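Local coordinates for acyl-coenzyme A oxidase (Caenorhabditis elegans, PDB 5K3H), which catalyses the FAD-dependent desaturation of acyl-CoA thioesters to (2E)-enoyl-CoA with release of hydrogen peroxide, the first step of peroxisomal beta-oxidation, at residues B[355-360]-B[540-545]; B[391-396]-B[534-539]. All blocks are in the same frame, centred on the assembly; numbering follows the deposited sequence.

Both contacts are made by the long helix 520-553, which meets two helices of the C-alpha1 domain, 338-367 in contact 1 and 382-408 in contact 2. Their centres lie about 11 Å apart, and they touch where R540 CG packs on V393 CG1 at 4.1 Å. Helices 338-367 and 382-408 follow one another in the chain, whereas helix 520-553 comes later, in the C-terminal oxidase region. In chain order the segments run 355-360, 391-396, 534-539 and 540-545, and the last two are consecutive. Helix 520-553 thus packs on both C-alpha1 helices in two buried contacts, the second of which holds ATP-binding residues.

Contact 1: residues B[355-360]-B[540-545]; sequences QFAGAE and RLFIVE
A chi1 of 177° sets F542 CG opposite its own backbone N, beside the carbonyl carbon, and brings the ring to E360 and A357 of helix 338-367. E360 answers with a chain extended beyond CG, which carries its carboxylate to the far end of the ring: OE1 lies 3.7 Å from F542 CZ. The two flat groups stand almost perpendicular, their planes 89° apart, and the oxygen approaches the ring obliquely. A357 CB meets the same ring 4.2 Å from F542 CE2 and also touches I543, lying 4.4 Å from its CG1. Alanine suits this place because its small methyl lets the backbones draw near, the CA atoms of A357 and I543 being 5.7 Å apart. The axes of the two short helical segments pass 9.1 Å from each other at 93°, a nearly perpendicular crossing in which few residues can meet. F542 also touches L386, and I543 touches L390, both of helix 382-408. The crossing itself is apolar except for E360, whose OE2 forms a salt bridge with R549 of helix 520-553. R549 probably favours the carboxylate as an anion through OE2, while E360 OE1 makes only a van der Waals contact with the F542 ring.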
loop_
_atom_site.group_PDB
_atom_site.type_symbol
_atom_site.label_atom_id
_atom_site.label_comp_id
_atom_site.label_asym_id
_atom_site.label_seq_id
_atom_site.Cartn_x
_atom_site.Cartn_y
_atom_site.Cartn_z
ATOM N N GLN B 355 1.488 12.676 -16.978
ATOM C CA GLN B 355 0.541 13.150 -17.980
ATOM C C GLN B 355 1.268 13.620 -19.229
ATOM O O GLN B 355 0.831 13.364 -20.350
ATOM C CB GLN B 355 -0.314 14.280 -17.382
ATOM C CG GLN B 355 -1.410 14.832 -18.309
ATOM C CD GLN B 355 -2.633 13.889 -18.416
ATOM O OE1 GLN B 355 -2.585 12.727 -17.978
ATOM N NE2 GLN B 355 -3.732 14.397 -18.988
ATOM N N PHE B 356 2.388 14.310 -19.055
ATOM C CA PHE B 356 3.145 14.794 -20.203
ATOM C C PHE B 356 3.873 13.663 -20.922
ATOM O O PHE B 356 4.006 13.714 -22.149
ATOM C CB PHE B 356 4.104 15.896 -19.754
ATOM C CG PHE B 356 3.402 17.103 -19.202
ATOM C CD1 PHE B 356 2.113 17.427 -19.632
ATOM C CD2 PHE B 356 4.014 17.914 -18.253
ATOM C CE1 PHE B 356 1.434 18.539 -19.111
ATOM C CE2 PHE B 356 3.359 19.022 -17.742
ATOM C CZ PHE B 356 2.067 19.346 -18.171
ATOM N N ALA B 357 4.348 12.644 -20.195
ATOM C CA ALA B 357 4.968 11.484 -20.842
ATOM C C ALA B 357 3.947 10.672 -21.640
ATOM O O ALA B 357 4.221 10.241 -22.764
ATOM C CB ALA B 357 5.638 10.598 -19.797
ATOM N N GLY B 358 2.764 10.449 -21.074
ATOM C CA GLY B 358 1.712 9.823 -21.843
ATOM C C GLY B 358 1.410 10.575 -23.125
ATOM O O GLY B 358 1.176 9.965 -24.174
ATOM N N ALA B 359 1.369 11.909 -23.060
ATOM C CA ALA B 359 1.120 12.660 -24.285
ATOM C C ALA B 359 2.210 12.397 -25.325
ATOM O O ALA B 359 1.914 12.227 -26.515
ATOM C CB ALA B 359 1.016 14.157 -23.985
ATOM N N GLU B 360 3.468 12.299 -24.899
ATOM C CA GLU B 360 4.523 12.080 -25.883
ATOM C C GLU B 360 4.511 10.663 -26.456
ATOM O O GLU B 360 4.767 10.478 -27.653
ATOM C CB GLU B 360 5.886 12.382 -25.286
ATOM C CG GLU B 360 6.427 13.671 -25.791
ATOM C CD GLU B 360 7.889 13.702 -25.665
ATOM O OE1 GLU B 360 8.488 12.627 -25.842
ATOM O OE2 GLU B 360 8.430 14.773 -25.333
ATOM N N ARG B 540 12.870 6.430 -16.195
ATOM C CA ARG B 540 12.817 7.695 -15.465
ATOM C C ARG B 540 13.484 8.822 -16.253
ATOM O O ARG B 540 13.026 9.974 -16.208
ATOM C CB ARG B 540 13.444 7.535 -14.075
ATOM C CG ARG B 540 12.663 6.545 -13.204
ATOM C CD ARG B 540 13.340 6.192 -11.893
ATOM N NE ARG B 540 13.245 7.258 -10.904
ATOM C CZ ARG B 540 13.602 7.125 -9.631
ATOM N NH1 ARG B 540 14.075 5.977 -9.189
ATOM N NH2 ARG B 540 13.486 8.134 -8.790
ATOM N N LEU B 541 14.578 8.528 -16.957
ATOM C CA LEU B 541 15.202 9.556 -17.788
ATOM C C LEU B 541 14.243 10.061 -18.865
ATOM O O LEU B 541 14.152 11.272 -19.107
ATOM C CB LEU B 541 16.487 9.016 -18.414
ATOM C CG LEU B 541 17.002 9.754 -19.654
ATOM C CD1 LEU B 541 17.469 11.174 -19.293
ATOM C CD2 LEU B 541 18.122 8.943 -20.294
ATOM N N PHE B 542 13.519 9.144 -19.523
ATOM C CA PHE B 542 12.526 9.540 -20.524
ATOM C C PHE B 542 11.475 10.464 -19.930
ATOM O O PHE B 542 11.093 11.460 -20.545
ATOM C CB PHE B 542 11.825 8.326 -21.125
ATOM C CG PHE B 542 10.754 8.706 -22.115
ATOM C CD1 PHE B 542 11.087 9.030 -23.422
ATOM C CD2 PHE B 542 9.423 8.801 -21.725
ATOM C CE1 PHE B 542 10.113 9.392 -24.327
ATOM C CE2 PHE B 542 8.437 9.171 -22.631
ATOM C CZ PHE B 542 8.779 9.463 -23.932
ATOM N N ILE B 543 10.972 10.125 -18.743
ATOM C CA ILE B 543 9.912 10.919 -18.130
ATOM C C ILE B 543 10.386 12.349 -17.869
ATOM O O ILE B 543 9.680 13.316 -18.176
ATOM C CB ILE B 543 9.429 10.222 -16.840
ATOM C CG1 ILE B 543 8.738 8.893 -17.175
ATOM C CG2 ILE B 543 8.489 11.131 -16.048
ATOM C CD1 ILE B 543 8.616 7.938 -16.009
ATOM N N VAL B 544 11.602 12.508 -17.335
ATOM C CA VAL B 544 12.173 13.841 -17.126
ATOM C C VAL B 544 12.277 14.606 -18.444
ATOM O O VAL B 544 11.978 15.804 -18.506
ATOM C CB VAL B 544 13.547 13.740 -16.436
ATOM C CG1 VAL B 544 14.204 15.115 -16.398
ATOM C CG2 VAL B 544 13.425 13.119 -15.054
ATOM N N GLU B 545 12.767 13.952 -19.504
ATOM C CA GLU B 545 12.951 14.665 -20.772
ATOM C C GLU B 545 11.615 15.093 -21.378
ATOM O O GLU B 545 11.520 16.174 -21.979
ATOM C CB GLU B 545 13.728 13.804 -21.773
ATOM C CG GLU B 545 15.180 13.556 -21.403
ATOM C CD GLU B 545 16.011 13.029 -22.566
ATOM O OE1 GLU B 545 16.266 13.783 -23.530
ATOM O OE2 GLU B 545 16.427 11.856 -22.520
#

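Contact 2: residues B[391-396]-B[534-539]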
loop_
_atom_site.group_PDB
_atom_site.type_symbol
_atom_site.label_atom_id
_atom_site.label_comp_id
_atom_site.label_asym_id
_atom_site.label_seq_id
_atom_site.Cartn_x
_atom_site.Cartn_y
_atom_site.Cartn_z
ATOM N N LYS B 391 4.860 1.470 -18.141
ATOM C CA LYS B 391 3.818 0.844 -17.331
ATOM C C LYS B 391 4.343 0.422 -15.960
ATOM O O LYS B 391 3.712 0.693 -14.930
ATOM C CB LYS B 391 3.234 -0.359 -18.064
ATOM C CG LYS B 391 2.182 -0.024 -19.093
ATOM C CD LYS B 391 1.771 -1.306 -19.836
ATOM C CE LYS B 391 1.112 -1.013 -21.189
ATOM N NZ LYS B 391 1.925 -1.559 -22.331
ATOM N N SER B 392 5.501 -0.233 -15.923
ATOM C CA SER B 392 6.023 -0.727 -14.652
ATOM C C SER B 392 6.372 0.422 -13.707
ATOM O O SER B 392 5.979 0.416 -12.533
ATOM C CB SER B 392 7.235 -1.621 -14.899
ATOM O OG SER B 392 7.817 -2.027 -13.675
ATOM N N VAL B 393 7.126 1.413 -14.196
ATOM C CA VAL B 393 7.622 2.478 -13.325
ATOM C C VAL B 393 6.488 3.425 -12.930
ATOM O O VAL B 393 6.401 3.870 -11.779
ATOM C CB VAL B 393 8.785 3.234 -14.004
ATOM C CG1 VAL B 393 9.154 4.516 -13.219
ATOM C CG2 VAL B 393 9.972 2.330 -14.174
ATOM N N VAL B 394 5.635 3.791 -13.884
ATOM C CA VAL B 394 4.552 4.712 -13.558
ATOM C C VAL B 394 3.601 4.080 -12.540
ATOM O O VAL B 394 3.129 4.746 -11.608
ATOM C CB VAL B 394 3.812 5.135 -14.840
ATOM C CG1 VAL B 394 2.524 5.874 -14.498
ATOM C CG2 VAL B 394 4.729 5.964 -15.770
ATOM N N THR B 395 3.302 2.792 -12.689
ATOM C CA THR B 395 2.393 2.154 -11.744
ATOM C C THR B 395 2.994 2.076 -10.351
ATOM O O THR B 395 2.297 2.290 -9.354
ATOM C CB THR B 395 2.011 0.771 -12.248
ATOM O OG1 THR B 395 1.348 0.920 -13.514
ATOM C CG2 THR B 395 1.099 0.056 -11.234
ATOM N N HIS B 396 4.280 1.753 -10.266
ATOM C CA HIS B 396 4.950 1.676 -8.971
ATOM C C HIS B 396 5.064 3.046 -8.336
ATOM O O HIS B 396 4.720 3.215 -7.166
ATOM C CB HIS B 396 6.331 1.041 -9.127
ATOM C CG HIS B 396 7.186 1.155 -7.901
ATOM N ND1 HIS B 396 7.074 0.291 -6.832
ATOM C CD2 HIS B 396 8.158 2.041 -7.572
ATOM C CE1 HIS B 396 7.933 0.643 -5.894
ATOM N NE2 HIS B 396 8.601 1.703 -6.317
ATOM N N ALA B 534 18.728 -0.809 -14.562
ATOM C CA ALA B 534 19.008 -0.058 -15.776
ATOM C C ALA B 534 17.728 0.324 -16.509
ATOM O O ALA B 534 17.616 1.438 -17.046
ATOM C CB ALA B 534 19.907 -0.884 -16.679
ATOM N N SER B 535 16.766 -0.602 -16.573
ATOM C CA SER B 535 15.518 -0.338 -17.278
ATOM C C SER B 535 14.742 0.793 -16.612
ATOM O O SER B 535 14.113 1.616 -17.292
ATOM C CB SER B 535 14.677 -1.616 -17.333
ATOM O OG SER B 535 15.424 -2.707 -17.842
ATOM N N ARG B 536 14.756 0.826 -15.276
ATOM C CA ARG B 536 14.092 1.891 -14.522
ATOM C C ARG B 536 14.770 3.249 -14.724
ATOM O O ARG B 536 14.100 4.272 -14.893
ATOM C CB ARG B 536 14.067 1.529 -13.034
ATOM C CG ARG B 536 13.168 0.358 -12.697
ATOM C CD ARG B 536 12.907 0.261 -11.196
ATOM N NE ARG B 536 12.422 -1.059 -10.818
ATOM C CZ ARG B 536 13.188 -2.021 -10.318
ATOM N NH1 ARG B 536 14.468 -1.781 -10.102
ATOM N NH2 ARG B 536 12.676 -3.213 -10.024
ATOM N N LEU B 537 16.101 3.297 -14.646
ATOM C CA LEU B 537 16.782 4.574 -14.840
ATOM C C LEU B 537 16.509 5.123 -16.236
ATOM O O LEU B 537 16.283 6.320 -16.414
ATOM C CB LEU B 537 18.281 4.405 -14.581
ATOM C CG LEU B 537 18.684 4.097 -13.128
ATOM C CD1 LEU B 537 20.126 3.682 -13.050
ATOM C CD2 LEU B 537 18.439 5.313 -12.220
ATOM N N HIS B 538 16.502 4.251 -17.234
ATOM C CA HIS B 538 16.210 4.677 -18.594
ATOM C C HIS B 538 14.791 5.226 -18.696
ATOM O O HIS B 538 14.561 6.290 -19.297
ATOM C CB HIS B 538 16.431 3.483 -19.520
ATOM C CG HIS B 538 15.959 3.700 -20.917
ATOM N ND1 HIS B 538 16.735 4.325 -21.874
ATOM C CD2 HIS B 538 14.811 3.327 -21.537
ATOM C CE1 HIS B 538 16.072 4.350 -23.016
ATOM N NE2 HIS B 538 14.907 3.745 -22.841
ATOM N N THR B 539 13.834 4.534 -18.062
ATOM C CA THR B 539 12.441 4.957 -18.106
ATOM C C THR B 539 12.253 6.285 -17.376
ATOM O O THR B 539 11.592 7.190 -17.895
ATOM C CB THR B 539 11.556 3.859 -17.498
ATOM O OG1 THR B 539 11.759 2.632 -18.217
ATOM C CG2 THR B 539 10.088 4.249 -17.572
HETATM O O HOH W 1 9.427 -0.625 -11.120
#
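V393 and T539 point their side chains at each other tip to tip, methyl against methyl, where helix 382-408 packs on helix 520-553 in the all-helical C-terminal part of the acyl-CoA oxidase fold. V393 CG2 lies 3.9 Å from T539 CG2, and its other neighbour is the aliphatic start of R536, whose CG is 4.0 Å from the same methyl. A beta-branched valine suits the place, since its two methyls divide the work: CG2 meets T539 and R536 while CG1 packs on R540. In T539, chi1 of -57° puts OG1 beside the backbone N and opposite the carbonyl carbon, which leaves CG2 to face V393 and lets OG1 bond back to its own helix, at 2.7 Å from S535 O. This carbonyl thus takes two donors, T539 N and T539 OG1, from opposite faces of its plane, and the buried hydroxyl is satisfied. Replacing T539 by an alanine removes CG2 and OG1, which would probably open a gap beside V393 CG2 and cost S535 O the second of these donors. R536 is extended from CG to NE, and while its CG touches V393 its NE reaches a water. S392, H396, A534, S535 and R536 all belong to the ATP site, which is shared between the two subunits of the dimer. The water joins the helices: it lies at the edge of the R536 guanidinium, in its plane, accepting from R536 NE at 3.0 Å, and makes a weak 3.3 Å bond with S392 OG.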